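Local coordinates for pectate lyase (Bacillus subtilis, PDB 5AMV), which cleaves polygalacturonate by calcium-dependent beta-elimination, releasing oligosaccharides with an unsaturated sugar at the non-reducing end, at residues V121-G135 against G143-I157. Residues are numbered along the deposited sequence; the frame is centred on the assembly and turned at random. Where two conformers were deposited one is given.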
# COMPACT_ATOMS: atom_id res chain seq x y z
N VAL A 121 -12.23 10.98 3.89
CA VAL A 121 -11.47 10.16 2.93
C VAL A 121 -11.28 8.70 3.28
O VAL A 121 -11.04 7.89 2.38
CB VAL A 121 -10.07 10.74 2.66
CG1 VAL A 121 -10.15 12.18 2.11
CG2 VAL A 121 -9.16 10.67 3.90
N MET A 122 -11.38 8.36 4.58
CA MET A 122 -11.16 6.99 5.01
C MET A 122 -12.51 6.28 5.16
O MET A 122 -13.39 6.79 5.81
CB MET A 122 -10.37 6.96 6.31
CG MET A 122 -9.66 5.62 6.51
SD MET A 122 -8.59 5.66 7.95
CE MET A 122 -7.45 6.94 7.56
N VAL A 123 -12.63 5.10 4.55
CA VAL A 123 -13.84 4.26 4.75
C VAL A 123 -13.42 2.84 5.07
O VAL A 123 -12.42 2.33 4.48
CB VAL A 123 -14.81 4.26 3.53
CG1 VAL A 123 -15.49 5.62 3.44
CG2 VAL A 123 -14.04 3.86 2.19
N ASP A 124 -14.17 2.19 5.96
CA ASP A 124 -13.93 0.79 6.31
C ASP A 124 -14.68 -0.13 5.39
O ASP A 124 -15.87 0.06 5.09
CB ASP A 124 -14.29 0.47 7.76
CG ASP A 124 -13.42 1.24 8.78
OD1 ASP A 124 -12.29 1.74 8.49
OD2 ASP A 124 -13.87 1.36 9.94
N ILE A 125 -13.97 -1.16 4.94
CA ILE A 125 -14.56 -2.18 4.08
C ILE A 125 -15.00 -3.36 4.97
O ILE A 125 -14.13 -4.02 5.59
CB ILE A 125 -13.59 -2.68 2.99
CG1 ILE A 125 -12.83 -1.48 2.34
CG2 ILE A 125 -14.36 -3.57 1.98
CD1 ILE A 125 -13.73 -0.34 1.70
N PRO A 126 -16.31 -3.61 5.06
CA PRO A 126 -16.76 -4.69 5.95
C PRO A 126 -16.54 -6.05 5.33
O PRO A 126 -16.15 -6.18 4.15
CB PRO A 126 -18.27 -4.41 6.09
CG PRO A 126 -18.66 -3.83 4.75
CD PRO A 126 -17.43 -3.03 4.28
N ALA A 127 -16.74 -7.09 6.15
CA ALA A 127 -16.49 -8.46 5.73
C ALA A 127 -17.35 -8.90 4.54
O ALA A 127 -18.50 -8.43 4.37
CB ALA A 127 -16.77 -9.40 6.92
N ASN A 128 -16.84 -9.87 3.78
CA ASN A 128 -17.57 -10.51 2.67
C ASN A 128 -17.98 -9.49 1.62
O ASN A 128 -19.16 -9.37 1.27
CB ASN A 128 -18.80 -11.29 3.18
CG ASN A 128 -18.47 -12.21 4.35
OD1 ASN A 128 -17.50 -12.96 4.31
ND2 ASN A 128 -19.26 -12.13 5.42
N THR A 129 -16.98 -8.74 1.15
CA THR A 129 -17.23 -7.65 0.21
C THR A 129 -16.32 -7.81 -0.97
O THR A 129 -15.12 -8.08 -0.78
CB THR A 129 -16.94 -6.31 0.87
OG1 THR A 129 -17.78 -6.12 2.01
CG2 THR A 129 -17.18 -5.17 -0.11
N THR A 130 -16.87 -7.62 -2.17
CA THR A 130 -16.08 -7.51 -3.39
C THR A 130 -16.32 -6.13 -3.99
O THR A 130 -17.47 -5.73 -4.16
CB THR A 130 -16.46 -8.58 -4.43
OG1 THR A 130 -16.11 -9.88 -3.92
CG2 THR A 130 -15.76 -8.29 -5.83
N ILE A 131 -15.24 -5.41 -4.24
CA ILE A 131 -15.33 -4.08 -4.86
C ILE A 131 -14.49 -4.13 -6.12
O ILE A 131 -13.29 -4.38 -6.06
CB ILE A 131 -14.82 -2.94 -3.91
CG1 ILE A 131 -15.43 -3.05 -2.51
CG2 ILE A 131 -14.94 -1.51 -4.60
CD1 ILE A 131 -14.97 -1.95 -1.51
N VAL A 132 -15.12 -3.89 -7.27
CA VAL A 132 -14.44 -4.03 -8.55
C VAL A 132 -14.74 -2.83 -9.45
O VAL A 132 -15.85 -2.29 -9.42
CB VAL A 132 -14.75 -5.36 -9.30
CG1 VAL A 132 -14.33 -6.60 -8.45
CG2 VAL A 132 -16.22 -5.45 -9.63
N GLY A 133 -13.75 -2.40 -10.21
CA GLY A 133 -14.00 -1.32 -11.15
C GLY A 133 -14.80 -1.76 -12.35
O GLY A 133 -14.58 -2.87 -12.89
N SER A 134 -15.71 -0.91 -12.80
CA SER A 134 -16.44 -1.16 -14.04
C SER A 134 -15.61 -0.64 -15.22
O SER A 134 -15.17 0.52 -15.22
CB SER A 134 -17.81 -0.48 -13.99
OG SER A 134 -18.68 -1.13 -13.10
N GLY A 135 -15.40 -1.48 -16.22
CA GLY A 135 -14.67 -1.04 -17.40
C GLY A 135 -13.21 -0.73 -17.06
O GLY A 135 -12.64 -1.33 -16.15
N GLY A 143 -9.03 8.79 -1.65
CA GLY A 143 -9.57 7.88 -0.65
C GLY A 143 -8.56 6.92 -0.04
O GLY A 143 -7.52 6.61 -0.65
N ASN A 144 -8.90 6.45 1.14
CA ASN A 144 -8.10 5.42 1.84
C ASN A 144 -9.08 4.37 2.25
O ASN A 144 -9.92 4.61 3.14
CB ASN A 144 -7.40 6.08 3.04
CG ASN A 144 -6.51 5.10 3.85
OD1 ASN A 144 -6.51 3.85 3.70
ND2 ASN A 144 -5.75 5.69 4.70
N PHE A 145 -9.04 3.20 1.60
CA PHE A 145 -9.88 2.06 2.03
C PHE A 145 -9.17 1.38 3.19
O PHE A 145 -8.00 1.05 3.07
CB PHE A 145 -10.07 1.03 0.91
CG PHE A 145 -11.04 1.42 -0.19
CD1 PHE A 145 -11.61 2.69 -0.26
CD2 PHE A 145 -11.29 0.49 -1.23
CE1 PHE A 145 -12.49 3.05 -1.32
CE2 PHE A 145 -12.16 0.82 -2.28
CZ PHE A 145 -12.75 2.10 -2.33
N GLN A 146 -9.87 1.18 4.33
CA GLN A 146 -9.27 0.43 5.45
C GLN A 146 -9.97 -0.91 5.56
O GLN A 146 -11.20 -0.98 5.50
CB GLN A 146 -9.40 1.23 6.78
CG GLN A 146 -8.79 0.41 7.90
CD GLN A 146 -8.62 1.15 9.22
OE1 GLN A 146 -7.50 1.18 9.77
NE2 GLN A 146 -9.72 1.69 9.77
N ILE A 147 -9.20 -1.99 5.68
CA ILE A 147 -9.78 -3.31 5.81
C ILE A 147 -9.36 -3.90 7.15
O ILE A 147 -8.18 -4.25 7.33
CB ILE A 147 -9.43 -4.28 4.61
CG1 ILE A 147 -9.72 -3.62 3.27
CG2 ILE A 147 -10.20 -5.59 4.79
CD1 ILE A 147 -8.97 -4.30 2.05
N LYS A 148 -10.30 -3.98 8.10
CA LYS A 148 -10.05 -4.62 9.40
C LYS A 148 -10.75 -5.96 9.48
O LYS A 148 -10.56 -6.71 10.44
CB LYS A 148 -10.59 -3.73 10.56
CG LYS A 148 -10.12 -2.29 10.47
CD LYS A 148 -10.51 -1.44 11.73
CE LYS A 148 -12.02 -1.21 11.80
NZ LYS A 148 -12.42 -0.50 13.07
N SER A 149 -11.52 -6.26 8.45
CA SER A 149 -12.44 -7.39 8.44
C SER A 149 -11.85 -8.58 7.67
O SER A 149 -10.71 -8.53 7.15
CB SER A 149 -13.71 -6.92 7.74
OG SER A 149 -13.39 -6.49 6.42
N ASP A 150 -12.63 -9.66 7.59
CA ASP A 150 -12.25 -10.84 6.84
C ASP A 150 -12.97 -10.94 5.52
O ASP A 150 -14.16 -10.63 5.43
CB ASP A 150 -12.56 -12.11 7.67
CG ASP A 150 -12.04 -13.41 7.01
OD1 ASP A 150 -10.84 -13.70 7.20
OD2 ASP A 150 -12.81 -14.16 6.35
N ASN A 151 -12.26 -11.42 4.51
CA ASN A 151 -12.85 -11.92 3.27
C ASN A 151 -13.26 -10.78 2.34
O ASN A 151 -14.45 -10.47 2.16
CB ASN A 151 -14.03 -12.87 3.54
CG ASN A 151 -14.44 -13.63 2.30
OD1 ASN A 151 -13.60 -13.92 1.44
ND2 ASN A 151 -15.72 -13.98 2.21
N VAL A 152 -12.25 -10.16 1.74
CA VAL A 152 -12.47 -8.95 0.96
C VAL A 152 -11.68 -9.01 -0.32
O VAL A 152 -10.48 -9.36 -0.31
CB VAL A 152 -12.11 -7.65 1.78
CG1 VAL A 152 -12.16 -6.40 0.89
CG2 VAL A 152 -13.05 -7.46 3.01
N ILE A 153 -12.33 -8.62 -1.42
CA ILE A 153 -11.70 -8.61 -2.74
C ILE A 153 -11.77 -7.18 -3.30
O ILE A 153 -12.83 -6.60 -3.31
CB ILE A 153 -12.41 -9.60 -3.69
CG1 ILE A 153 -12.21 -11.04 -3.18
CG2 ILE A 153 -11.92 -9.44 -5.11
CD1 ILE A 153 -13.05 -12.06 -3.97
N ILE A 154 -10.63 -6.66 -3.77
CA ILE A 154 -10.57 -5.34 -4.41
C ILE A 154 -9.84 -5.51 -5.76
O ILE A 154 -8.68 -5.93 -5.76
CB ILE A 154 -9.74 -4.33 -3.55
CG1 ILE A 154 -10.23 -4.29 -2.08
CG2 ILE A 154 -9.73 -2.95 -4.24
CD1 ILE A 154 -11.63 -3.78 -1.87
N ARG A 155 -10.50 -5.19 -6.88
CA ARG A 155 -9.94 -5.41 -8.21
C ARG A 155 -10.28 -4.30 -9.21
O ARG A 155 -11.37 -3.74 -9.16
CB ARG A 155 -10.38 -6.75 -8.83
CG ARG A 155 -10.13 -7.97 -7.89
CD ARG A 155 -10.64 -9.31 -8.46
NE ARG A 155 -9.84 -9.73 -9.61
CZ ARG A 155 -10.18 -10.72 -10.43
NH1 ARG A 155 -11.33 -11.36 -10.27
NH2 ARG A 155 -9.38 -11.04 -11.44
N ASN A 156 -9.37 -4.10 -10.15
CA ASN A 156 -9.62 -3.33 -11.38
C ASN A 156 -9.98 -1.87 -11.12
O ASN A 156 -10.82 -1.28 -11.83
CB ASN A 156 -10.73 -4.00 -12.22
CG ASN A 156 -10.73 -3.49 -13.64
OD1 ASN A 156 -9.67 -3.37 -14.26
ND2 ASN A 156 -11.93 -3.24 -14.18
N ILE A 157 -9.31 -1.28 -10.12
CA ILE A 157 -9.51 0.12 -9.76
C ILE A 157 -8.15 0.83 -9.72
O ILE A 157 -7.19 0.29 -9.20
CB ILE A 157 -10.17 0.27 -8.36
CG1 ILE A 157 -11.60 -0.30 -8.35
CG2 ILE A 157 -10.21 1.77 -7.87
CD1 ILE A 157 -11.97 -0.85 -6.95
O HOH W 1 -12.92 -2.94 7.85
O HOH W 2 -15.64 -13.99 6.77
O HOH W 3 -11.15 0.23 -14.14
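Ile125 reaches into 143-157 with every branch. Its CB lies 4.0 Å from Ile147 CG1; CG1 packs against that same methylene and against Gln146 O; CG2 meets Val152 CG1 at 3.7 Å; and CD1 ends over one face of the Phe145 ring, 4.1 Å from its centroid, a CH-pi contact displaced toward the rim. CG1 beside the backbone N (chi1 -44°), with the bend at chi2 (-57°), brings CD1 over the ring. Beyond it, Ile131 CD1 approaches Phe145 CE2 obliquely and touches Ile154 CD1. These are successive coils of the right-handed parallel beta-helix of polysaccharide lyase family 1: 122-124 pairs in parallel with 144-147, then 129-133 with 152-155, and the face carrying Val123, Phe145, Ile131 and Ile154 lines the interior. At the corner, Asn151 ND2 donates almost straight to a lone pair of Asn128 OD1 (2.9 Å), the amides 71° apart; Asn128 ND2 bonds Thr51 O, and Asn151 OD1 takes the backbone N-H groups of Thr22 and Gly23. At the far end, Asn156 ND2 bonds both Gly133 O (3.0 Å) and Gly135 O (2.8 Å); an alanine here would probably leave both carbonyls without this donor and residues 133-135 less firmly held.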